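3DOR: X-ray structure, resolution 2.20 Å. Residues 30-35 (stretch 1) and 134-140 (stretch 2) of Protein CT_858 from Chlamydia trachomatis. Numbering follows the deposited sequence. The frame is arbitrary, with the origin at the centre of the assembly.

Stretch 1 (30-35) QYLGWD
Stretch 2 (134-140) SNHKGTA

Residues 30-35 and 134-140 of the same chain, whose touching residues are at least 101 positions apart in sequence, meet over a modest surface of 275 Å², both sides summed. Stretch 1 enters as the last part of a helix: Gln30 and Tyr31 have phi/psi of -85/-39 and -76/-35, and Leu32 relaxes to -110/-16. Gly33 then leaves helical geometry at 74/21, a positive phi that favours glycine, and Trp34 (-74/148) and Asp35 (-139/121) run extended to the next helix, where the Asp35 side chain serves as N-cap. Stretch 2 has no regular structure until Ala140, and the nearest pair of CA atoms across the stretches is Asn135 CA and Leu32 CA, 6.6 Å apart. The two stretches run in roughly opposite directions, so that advancing along stretch 2 moves the contact from Trp34 and Leu32 back to Tyr31.

Along stretch 2, Ser134 (-65/-39, chi1 m) lies clear of the contact. Asn135 (-112/41, chi1 -65°) directs its CA-to-CB bond toward stretch 1 and packs against Leu32, which points back at it in the mt rotamer (chi1 -54°, chi2 177°). Leu32 CD1 lies 3.8 Å from Asn135 CB, and Leu32 CD2 lies 3.7 Å from Asn135 O; both are van der Waals contacts. The end of the Asn135 side chain also approaches the indole of Trp34 (chi1 167°, chi2 88°), obliquely to the ring. His136 (-53/134, chi1 t) turns its CA-to-CB bond away and makes no contact.

Lys137 (-115/15) supplies the polar link. Its chi angles of -55°, -133°, 64° and -173°, the second between wells, carry the chain across Leu32 and Tyr31. The aliphatic portion packs closely, with Lys137 CD 3.4 Å from Leu32 CD2 and 3.5 Å from Tyr31 CE2. Beyond it, Lys137 NZ donates a hydrogen bond to Tyr31 O at 3.2 Å, using a carbonyl near the end of the helix. The same ammonium sits over one face of the Tyr31 ring, 4.6 Å from NZ to the ring centroid and 16° off the ring normal, a cation-pi arrangement in which the positive charge meets the pi electrons. Tyr31 has chi1 176° (t) and chi2 70°; its CA-to-CB bond points sideways, but the end of the side chain comes nearer to stretch 2.

Gly138 adopts a positive phi (66/19) and touches nothing in stretch 1. Thr139 (-78/154, chi1 66°) closes the contact with its methyl group, Thr139 CG2 lying 4.1 Å from Tyr31 OH, while its side chain caps the helix that Ala140 (-57/-40) begins.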

ATOM      1  N   GLN B  30      -0.968 -23.484  21.933  1.00 36.63           N
ATOM      2  CA  GLN B  30      -0.570 -23.855  23.277  1.00 36.33           C
ATOM      3  C   GLN B  30      -1.107 -22.939  24.370  1.00 35.86           C
ATOM      4  O   GLN B  30      -1.488 -23.411  25.437  1.00 37.59           O
ATOM      5  CB  GLN B  30       0.948 -23.921  23.382  1.00 37.30           C
ATOM      6  CG  GLN B  30       1.413 -24.470  24.713  1.00 43.16           C
ATOM      7  CD  GLN B  30       2.918 -24.608  24.799  1.00 47.30           C
ATOM      8  OE1 GLN B  30       3.618 -23.680  25.209  1.00 48.23           O
ATOM      9  NE2 GLN B  30       3.428 -25.775  24.404  1.00 49.35           N
ATOM     10  N   TYR B  31      -1.132 -21.635  24.112  1.00 32.29           N
ATOM     11  CA  TYR B  31      -1.603 -20.677  25.104  1.00 30.20           C
ATOM     12  C   TYR B  31      -3.121 -20.669  25.241  1.00 29.86           C
ATOM     13  O   TYR B  31      -3.652 -20.484  26.336  1.00 29.51           O
ATOM     14  CB  TYR B  31      -1.103 -19.271  24.749  1.00 29.75           C
ATOM     15  CG  TYR B  31      -1.616 -18.179  25.663  1.00 28.06           C
ATOM     16  CD1 TYR B  31      -1.192 -18.081  26.993  1.00 28.57           C
ATOM     17  CD2 TYR B  31      -2.535 -17.247  25.196  1.00 26.51           C
ATOM     18  CE1 TYR B  31      -1.682 -17.066  27.832  1.00 26.11           C
ATOM     19  CE2 TYR B  31      -3.022 -16.248  26.012  1.00 26.59           C
ATOM     20  CZ  TYR B  31      -2.595 -16.160  27.327  1.00 26.17           C
ATOM     21  OH  TYR B  31      -3.118 -15.161  28.112  1.00 25.97           O
ATOM     22  N   LEU B  32      -3.813 -20.877  24.127  1.00 30.60           N
ATOM     23  CA  LEU B  32      -5.273 -20.887  24.108  1.00 31.15           C
ATOM     24  C   LEU B  32      -5.896 -22.268  23.868  1.00 33.23           C
ATOM     25  O   LEU B  32      -7.086 -22.454  24.110  1.00 32.54           O
ATOM     26  CB  LEU B  32      -5.791 -19.956  23.012  1.00 30.31           C
ATOM     27  CG  LEU B  32      -5.334 -18.497  22.976  1.00 29.45           C
ATOM     28  CD1 LEU B  32      -5.930 -17.836  21.747  1.00 26.55           C
ATOM     29  CD2 LEU B  32      -5.781 -17.772  24.239  1.00 28.12           C
ATOM     30  N   GLY B  33      -5.108 -23.228  23.392  1.00 35.10           N
ATOM     31  CA  GLY B  33      -5.667 -24.537  23.096  1.00 36.68           C
ATOM     32  C   GLY B  33      -6.465 -24.352  21.815  1.00 37.59           C
ATOM     33  O   GLY B  33      -7.372 -25.121  21.478  1.00 36.44           O
ATOM     34  N   TRP B  34      -6.106 -23.291  21.100  1.00 35.73           N
ATOM     35  CA  TRP B  34      -6.737 -22.919  19.850  1.00 34.72           C
ATOM     36  C   TRP B  34      -6.323 -23.847  18.709  1.00 36.06           C
ATOM     37  O   TRP B  34      -5.203 -24.362  18.694  1.00 37.80           O
ATOM     38  CB  TRP B  34      -6.344 -21.477  19.527  1.00 34.13           C
ATOM     39  CG  TRP B  34      -6.650 -21.024  18.143  1.00 31.57           C
ATOM     40  CD1 TRP B  34      -7.812 -20.470  17.695  1.00 31.90           C
ATOM     41  CD2 TRP B  34      -5.757 -21.055  17.024  1.00 31.68           C
ATOM     42  NE1 TRP B  34      -7.696 -20.146  16.360  1.00 32.95           N
ATOM     43  CE2 TRP B  34      -6.447 -20.498  15.925  1.00 32.29           C
ATOM     44  CE3 TRP B  34      -4.442 -21.502  16.844  1.00 32.74           C
ATOM     45  CZ2 TRP B  34      -5.858 -20.370  14.659  1.00 30.38           C
ATOM     46  CZ3 TRP B  34      -3.855 -21.373  15.581  1.00 31.67           C
ATOM     47  CH2 TRP B  34      -4.568 -20.813  14.508  1.00 31.04           C
ATOM     48  N   ASP B  35      -7.229 -24.058  17.759  1.00 36.13           N
ATOM     49  CA  ASP B  35      -6.952 -24.903  16.599  1.00 37.77           C
ATOM     50  C   ASP B  35      -7.546 -24.248  15.365  1.00 37.64           C
ATOM     51  O   ASP B  35      -8.755 -24.022  15.288  1.00 37.32           O
ATOM     52  CB  ASP B  35      -7.562 -26.299  16.750  1.00 40.48           C
ATOM     53  CG  ASP B  35      -7.300 -27.174  15.529  1.00 41.36           C
ATOM     54  OD1 ASP B  35      -6.151 -27.642  15.360  1.00 39.91           O
ATOM     55  OD2 ASP B  35      -8.237 -27.373  14.725  1.00 43.69           O
ATOM     56  N   SER B 134     -13.512 -14.806  21.596  1.00 37.81           N
ATOM     57  CA  SER B 134     -13.800 -16.234  21.730  1.00 38.92           C
ATOM     58  C   SER B 134     -12.929 -16.969  22.735  1.00 37.32           C
ATOM     59  O   SER B 134     -13.405 -17.850  23.445  1.00 37.29           O
ATOM     60  CB  SER B 134     -13.654 -16.929  20.374  1.00 40.14           C
ATOM     61  OG  SER B 134     -14.474 -16.313  19.403  1.00 46.96           O
ATOM     62  N   ASN B 135     -11.647 -16.626  22.777  1.00 34.47           N
ATOM     63  CA  ASN B 135     -10.725 -17.280  23.685  1.00 32.94           C
ATOM     64  C   ASN B 135     -10.229 -16.343  24.778  1.00 32.59           C
ATOM     65  O   ASN B 135      -9.052 -16.352  25.144  1.00 31.23           O
ATOM     66  CB  ASN B 135      -9.556 -17.861  22.888  1.00 32.80           C
ATOM     67  CG  ASN B 135     -10.005 -18.970  21.942  1.00 35.80           C
ATOM     68  OD1 ASN B 135      -9.871 -18.867  20.718  1.00 32.20           O
ATOM     69  ND2 ASN B 135     -10.557 -20.033  22.514  1.00 34.38           N
ATOM     70  N   HIS B 136     -11.155 -15.547  25.300  1.00 32.41           N
ATOM     71  CA  HIS B 136     -10.883 -14.597  26.368  1.00 32.73           C
ATOM     72  C   HIS B 136     -10.217 -15.316  27.532  1.00 33.74           C
ATOM     73  O   HIS B 136     -10.652 -16.397  27.932  1.00 34.53           O
ATOM     74  CB  HIS B 136     -12.196 -13.961  26.820  1.00 32.04           C
ATOM     75  CG  HIS B 136     -12.034 -12.952  27.908  1.00 35.46           C
ATOM     76  ND1 HIS B 136     -12.419 -13.193  29.209  1.00 37.11           N
ATOM     77  CD2 HIS B 136     -11.522 -11.701  27.892  1.00 33.18           C
ATOM     78  CE1 HIS B 136     -12.152 -12.131  29.947  1.00 36.45           C
ATOM     79  NE2 HIS B 136     -11.607 -11.211  29.172  1.00 36.43           N
ATOM     80  N   LYS B 137      -9.158 -14.724  28.074  1.00 32.76           N
ATOM     81  CA  LYS B 137      -8.441 -15.344  29.178  1.00 32.08           C
ATOM     82  C   LYS B 137      -8.496 -14.567  30.490  1.00 30.50           C
ATOM     83  O   LYS B 137      -7.730 -14.836  31.412  1.00 31.59           O
ATOM     84  CB  LYS B 137      -6.992 -15.590  28.769  1.00 33.97           C
ATOM     85  CG  LYS B 137      -6.879 -16.413  27.497  1.00 38.23           C
ATOM     86  CD  LYS B 137      -5.864 -17.527  27.652  1.00 42.92           C
ATOM     87  CE  LYS B 137      -6.292 -18.523  28.711  1.00 42.85           C
ATOM     88  NZ  LYS B 137      -5.219 -19.522  28.985  1.00 46.86           N
ATOM     89  N   GLY B 138      -9.404 -13.607  30.575  1.00 29.47           N
ATOM     90  CA  GLY B 138      -9.544 -12.841  31.797  1.00 29.11           C
ATOM     91  C   GLY B 138      -8.387 -11.943  32.211  1.00 29.28           C
ATOM     92  O   GLY B 138      -8.308 -11.565  33.372  1.00 28.19           O
ATOM     93  N   THR B 139      -7.488 -11.594  31.298  1.00 27.22           N
ATOM     94  CA  THR B 139      -6.386 -10.709  31.679  1.00 28.04           C
ATOM     95  C   THR B 139      -6.878  -9.262  31.760  1.00 25.38           C
ATOM     96  O   THR B 139      -7.851  -8.889  31.106  1.00 26.80           O
ATOM     97  CB  THR B 139      -5.221 -10.762  30.667  1.00 27.12           C
ATOM     98  OG1 THR B 139      -5.657 -10.235  29.410  1.00 27.77           O
ATOM     99  CG2 THR B 139      -4.758 -12.191  30.475  1.00 26.22           C
ATOM    100  N   ALA B 140      -6.210  -8.452  32.571  1.00 25.19           N
ATOM    101  CA  ALA B 140      -6.589  -7.048  32.703  1.00 25.05           C
ATOM    102  C   ALA B 140      -6.564  -6.363  31.329  1.00 23.71           C
ATOM    103  O   ALA B 140      -7.451  -5.564  30.997  1.00 23.85           O
ATOM    104  CB  ALA B 140      -5.633  -6.336  33.678  1.00 21.99           C
TER